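CdnC (Chryseobacterium gregarium DSM 19109, PDB 7MGV) is an ATP-grasp ligase that installs single and bicyclic omega-ester macrocycles in a ribosomally made precursor peptide, yielding a graspetide natural product. Local coordinates at residues Leu128-Ser140 and Leu340-Val352. Numbering follows the deposited sequence.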
loop_
_atom_site.group_PDB
_atom_site.type_symbol
_atom_site.label_atom_id
_atom_site.label_comp_id
_atom_site.label_asym_id
_atom_site.label_seq_id
_atom_site.Cartn_x
_atom_site.Cartn_y
_atom_site.Cartn_z
ATOM N N LEU A 128 4.543 1.393 11.832
ATOM C CA LEU A 128 5.735 1.265 10.994
ATOM C C LEU A 128 5.878 2.447 10.039
ATOM O O LEU A 128 6.998 2.881 9.742
ATOM C CB LEU A 128 5.697 -0.054 10.224
ATOM C CG LEU A 128 5.841 -1.305 11.097
ATOM C CD1 LEU A 128 5.726 -2.572 10.266
ATOM C CD2 LEU A 128 7.160 -1.277 11.853
ATOM N N GLU A 129 4.758 2.981 9.547
ATOM C CA GLU A 129 4.811 4.186 8.723
ATOM C C GLU A 129 5.234 5.399 9.543
ATOM O O GLU A 129 6.024 6.229 9.075
ATOM C CB GLU A 129 3.451 4.442 8.072
ATOM C CG GLU A 129 3.174 3.610 6.839
ATOM C CD GLU A 129 3.974 4.066 5.638
ATOM O OE1 GLU A 129 4.289 5.271 5.547
ATOM O OE2 GLU A 129 4.290 3.213 4.783
ATOM N N SER A 130 4.718 5.516 10.770
ATOM C CA SER A 130 4.930 6.711 11.582
ATOM C C SER A 130 6.385 6.907 11.988
ATOM O O SER A 130 6.763 8.027 12.347
ATOM C CB SER A 130 4.053 6.651 12.833
ATOM O OG SER A 130 4.504 5.640 13.717
ATOM N N ILE A 131 7.201 5.853 11.955
ATOM C CA ILE A 131 8.601 5.975 12.341
ATOM C C ILE A 131 9.282 6.989 11.433
ATOM O O ILE A 131 9.326 6.816 10.209
ATOM C CB ILE A 131 9.298 4.612 12.283
ATOM C CG1 ILE A 131 8.700 3.661 13.323
ATOM C CG2 ILE A 131 10.795 4.767 12.499
ATOM C CD1 ILE A 131 9.280 2.261 13.273
ATOM N N ASP A 132 9.812 8.059 12.027
ATOM C CA ASP A 132 10.495 9.095 11.266
ATOM C C ASP A 132 12.006 8.909 11.224
ATOM O O ASP A 132 12.679 9.615 10.467
ATOM C CB ASP A 132 10.162 10.486 11.826
ATOM C CG ASP A 132 10.542 10.642 13.285
ATOM O OD1 ASP A 132 10.971 9.649 13.910
ATOM O OD2 ASP A 132 10.407 11.768 13.808
ATOM N N ALA A 133 12.550 7.986 12.012
ATOM C CA ALA A 133 13.946 7.617 11.857
ATOM C C ALA A 133 14.150 6.908 10.522
ATOM O O ALA A 133 13.196 6.463 9.876
ATOM C CB ALA A 133 14.398 6.723 13.012
ATOM N N TYR A 134 15.413 6.820 10.101
ATOM C CA TYR A 134 15.741 6.170 8.838
ATOM C C TYR A 134 15.140 4.770 8.785
ATOM O O TYR A 134 15.190 4.019 9.762
ATOM C CB TYR A 134 17.257 6.100 8.650
ATOM C CG TYR A 134 17.672 5.226 7.489
ATOM C CD1 TYR A 134 17.657 5.713 6.188
ATOM C CD2 TYR A 134 18.068 3.910 7.692
ATOM C CE1 TYR A 134 18.029 4.915 5.123
ATOM C CE2 TYR A 134 18.439 3.106 6.635
ATOM C CZ TYR A 134 18.418 3.612 5.354
ATOM O OH TYR A 134 18.791 2.807 4.306
ATOM N N SER A 135 14.564 4.424 7.636
ATOM C CA SER A 135 13.826 3.178 7.481
ATOM C C SER A 135 14.359 2.405 6.286
ATOM O O SER A 135 14.522 2.968 5.199
ATOM C CB SER A 135 12.327 3.446 7.307
ATOM O OG SER A 135 12.053 3.995 6.030
ATOM N N LEU A 136 14.636 1.119 6.495
ATOM C CA LEU A 136 14.926 0.194 5.401
ATOM C C LEU A 136 13.680 -0.662 5.201
ATOM O O LEU A 136 13.551 -1.768 5.726
ATOM C CB LEU A 136 16.163 -0.647 5.705
ATOM C CG LEU A 136 16.684 -1.498 4.548
ATOM C CD1 LEU A 136 16.875 -0.660 3.291
ATOM C CD2 LEU A 136 17.980 -2.190 4.936
ATOM N N GLY A 137 12.743 -0.120 4.429
ATOM C CA GLY A 137 11.465 -0.770 4.225
ATOM C C GLY A 137 10.343 -0.082 4.972
ATOM O O GLY A 137 10.488 0.253 6.152
ATOM N N LYS A 138 9.220 0.145 4.293
ATOM C CA LYS A 138 8.039 0.745 4.894
ATOM C C LYS A 138 6.821 0.260 4.129
ATOM O O LYS A 138 6.929 -0.058 2.938
ATOM C CB LYS A 138 8.111 2.280 4.882
ATOM C CG LYS A 138 8.519 2.875 6.224
ATOM C CD LYS A 138 8.541 4.392 6.195
ATOM C CE LYS A 138 8.880 4.954 7.568
ATOM N NZ LYS A 138 8.848 6.442 7.592
ATOM N N PRO A 139 5.655 0.174 4.781
ATOM C CA PRO A 139 4.478 -0.405 4.106
ATOM C C PRO A 139 4.098 0.292 2.811
ATOM O O PRO A 139 3.803 -0.387 1.820
ATOM C CB PRO A 139 3.375 -0.275 5.165
ATOM C CG PRO A 139 4.103 -0.259 6.462
ATOM C CD PRO A 139 5.388 0.471 6.200
ATOM N N SER A 140 4.089 1.626 2.784
ATOM C CA SER A 140 3.722 2.329 1.558
ATOM C C SER A 140 4.749 2.096 0.458
ATOM O O SER A 140 4.393 1.996 -0.724
ATOM C CB SER A 140 3.559 3.822 1.832
ATOM O OG SER A 140 4.793 4.404 2.213
ATOM N N LEU A 340 24.740 -0.412 6.966
ATOM C CA LEU A 340 23.716 0.535 6.542
ATOM C C LEU A 340 22.777 0.885 7.688
ATOM O O LEU A 340 22.390 2.048 7.848
ATOM C CB LEU A 340 22.932 -0.038 5.361
ATOM C CG LEU A 340 21.912 0.890 4.698
ATOM C CD1 LEU A 340 22.596 1.865 3.750
ATOM C CD2 LEU A 340 20.851 0.083 3.969
ATOM N N LEU A 341 22.400 -0.107 8.499
ATOM C CA LEU A 341 21.441 0.142 9.571
ATOM C C LEU A 341 22.062 0.931 10.720
ATOM O O LEU A 341 21.343 1.623 11.450
ATOM C CB LEU A 341 20.867 -1.180 10.080
ATOM C CG LEU A 341 20.030 -1.991 9.088
ATOM C CD1 LEU A 341 19.417 -3.207 9.767
ATOM C CD2 LEU A 341 18.955 -1.125 8.446
ATOM N N CYS A 342 23.380 0.846 10.892
ATOM C CA CYS A 342 24.095 1.584 11.925
ATOM C C CYS A 342 24.645 2.915 11.428
ATOM O O CYS A 342 25.464 3.528 12.120
ATOM C CB CYS A 342 25.243 0.740 12.480
ATOM S SG CYS A 342 24.778 -0.913 13.049
ATOM N N ASP A 343 24.234 3.356 10.235
ATOM C CA ASP A 343 24.671 4.629 9.655
ATOM C C ASP A 343 26.184 4.658 9.439
ATOM O O ASP A 343 26.838 5.684 9.627
ATOM C CB ASP A 343 24.217 5.814 10.510
ATOM C CG ASP A 343 24.110 7.102 9.713
ATOM O OD1 ASP A 343 24.139 7.033 8.466
ATOM O OD2 ASP A 343 23.994 8.184 10.331
ATOM N N LYS A 344 26.743 3.518 9.040
ATOM C CA LYS A 344 28.154 3.413 8.696
ATOM C C LYS A 344 28.345 3.137 7.207
ATOM O O LYS A 344 29.336 2.525 6.802
ATOM C CB LYS A 344 28.832 2.333 9.536
ATOM C CG LYS A 344 28.988 2.707 11.003
ATOM C CD LYS A 344 29.587 1.568 11.812
ATOM C CE LYS A 344 30.964 1.186 11.296
ATOM N NZ LYS A 344 31.423 -0.113 11.864
ATOM N N ALA A 345 27.400 3.591 6.386
ATOM C CA ALA A 345 27.450 3.422 4.941
ATOM C C ALA A 345 26.581 4.484 4.315
ATOM O O ALA A 345 25.614 4.945 4.948
ATOM C CB ALA A 345 26.976 2.020 4.528
ATOM N N PRO A 346 26.872 4.930 3.093
ATOM C CA PRO A 346 26.051 5.954 2.451
ATOM C C PRO A 346 24.607 5.490 2.294
ATOM O O PRO A 346 24.341 4.356 1.889
ATOM C CB PRO A 346 26.725 6.166 1.093
ATOM C CG PRO A 346 28.123 5.678 1.282
ATOM C CD PRO A 346 28.033 4.548 2.258
ATOM N N ARG A 347 23.677 6.379 2.623
ATOM C CA ARG A 347 22.257 6.070 2.595
ATOM C C ARG A 347 21.523 7.005 1.646
ATOM O O ARG A 347 21.971 8.119 1.358
ATOM C CB ARG A 347 21.622 6.198 3.984
ATOM C CG ARG A 347 22.386 5.544 5.106
ATOM C CD ARG A 347 21.732 5.876 6.432
ATOM N NE ARG A 347 21.808 4.758 7.360
ATOM C CZ ARG A 347 21.313 4.774 8.592
ATOM N NH1 ARG A 347 20.703 5.858 9.053
ATOM N NH2 ARG A 347 21.435 3.703 9.361
ATOM N N ARG A 348 20.377 6.529 1.166
ATOM C CA ARG A 348 19.359 7.396 0.577
ATOM C C ARG A 348 18.441 7.795 1.724
ATOM O O ARG A 348 17.497 7.085 2.069
ATOM C CB ARG A 348 18.614 6.689 -0.548
ATOM C CG ARG A 348 19.484 6.375 -1.753
ATOM C CD ARG A 348 18.841 5.333 -2.648
ATOM N NE ARG A 348 19.716 4.945 -3.749
ATOM C CZ ARG A 348 20.556 3.915 -3.710
ATOM N NH1 ARG A 348 20.635 3.162 -2.622
ATOM N NH2 ARG A 348 21.316 3.636 -4.762
ATOM N N ASP A 349 18.746 8.939 2.334
ATOM C CA ASP A 349 18.075 9.356 3.559
ATOM C C ASP A 349 16.577 9.510 3.330
ATOM O O ASP A 349 16.147 10.287 2.473
ATOM C CB ASP A 349 18.677 10.669 4.058
ATOM C CG ASP A 349 18.284 10.986 5.486
ATOM O OD1 ASP A 349 18.468 10.115 6.361
ATOM O OD2 ASP A 349 17.793 12.107 5.734
ATOM N N ASN A 350 15.785 8.764 4.103
ATOM C CA ASN A 350 14.331 8.788 3.988
ATOM C C ASN A 350 13.658 9.138 5.311
ATOM O O ASN A 350 12.502 8.765 5.531
ATOM C CB ASN A 350 13.810 7.448 3.460
ATOM C CG ASN A 350 14.176 6.275 4.358
ATOM O OD1 ASN A 350 14.700 6.453 5.459
ATOM N ND2 ASN A 350 13.899 5.065 3.886
ATOM N N ARG A 351 14.361 9.837 6.198
ATOM C CA ARG A 351 13.759 10.248 7.458
ATOM C C ARG A 351 12.602 11.203 7.200
ATOM O O ARG A 351 12.675 12.075 6.330
ATOM C CB ARG A 351 14.801 10.914 8.357
ATOM C CG ARG A 351 15.879 9.970 8.865
ATOM C CD ARG A 351 16.982 10.734 9.574
ATOM N NE ARG A 351 17.599 11.730 8.703
ATOM C CZ ARG A 351 18.518 12.604 9.099
ATOM N NH1 ARG A 351 18.935 12.608 10.358
ATOM N NH2 ARG A 351 19.024 13.475 8.236
ATOM N N VAL A 352 11.523 11.027 7.958
ATOM C CA VAL A 352 10.358 11.898 7.847
ATOM C C VAL A 352 10.660 13.152 8.662
ATOM O O VAL A 352 10.521 13.158 9.887
ATOM C CB VAL A 352 9.076 11.212 8.319
ATOM C CG1 VAL A 352 7.889 12.155 8.184
ATOM C CG2 VAL A 352 8.841 9.933 7.531
HETATM O O HOH W 1 11.738 6.632 7.439
HETATM O O HOH W 2 10.074 7.820 4.740
#
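A cation-pi stack and an asparagine amide pairing with a strand edge join Y134 and S135 of strand 134-136, an edge strand of the parallel sheet, to the C-terminal tail that follows helix 332-341. The R347 guanidinium lies flat over one face of the Y134 ring, planes 15° apart, with CZ 3.9 Å from the ring centroid; CD adds a CH-pi contact nearer the ring normal. R347 NE also donates to L340 O (2.8 Å), which lies close to the guanidinium plane and helps hold the group flat on the ring. A chi1 of 170° swings the Y134 ring away from its own backbone N, and its OH lies against L340 CD2 near the end of helix 332-341 and hydrogen-bonds D296, in the loop before strand 297-304. Cutting Y134 back to an alanine is likely to leave the R347 guanidinium without its stacking partner and D296 without this bond, and to open a gap beside L340. N350 uses both ends of its amide on S135: OD1 accepts from S135 N at 3.0 Å, nearly straight (172°), and ND2 donates in plane to a lone pair of S135 O at 2.6 Å. Further along, V352 N bonds D132 O (3.1 Å), while a water links N350 O to A133 O, S135 OG and K138 NZ. L136 CD2 packs on the CD2 methyls of L340 and L341. Y134 and L136 bond strand 91-94 on one edge; on the other, N350 imitates a neighbouring strand's backbone, covering this edge of the parallel sheet of the MvdD-type pre-ATP-grasp domain.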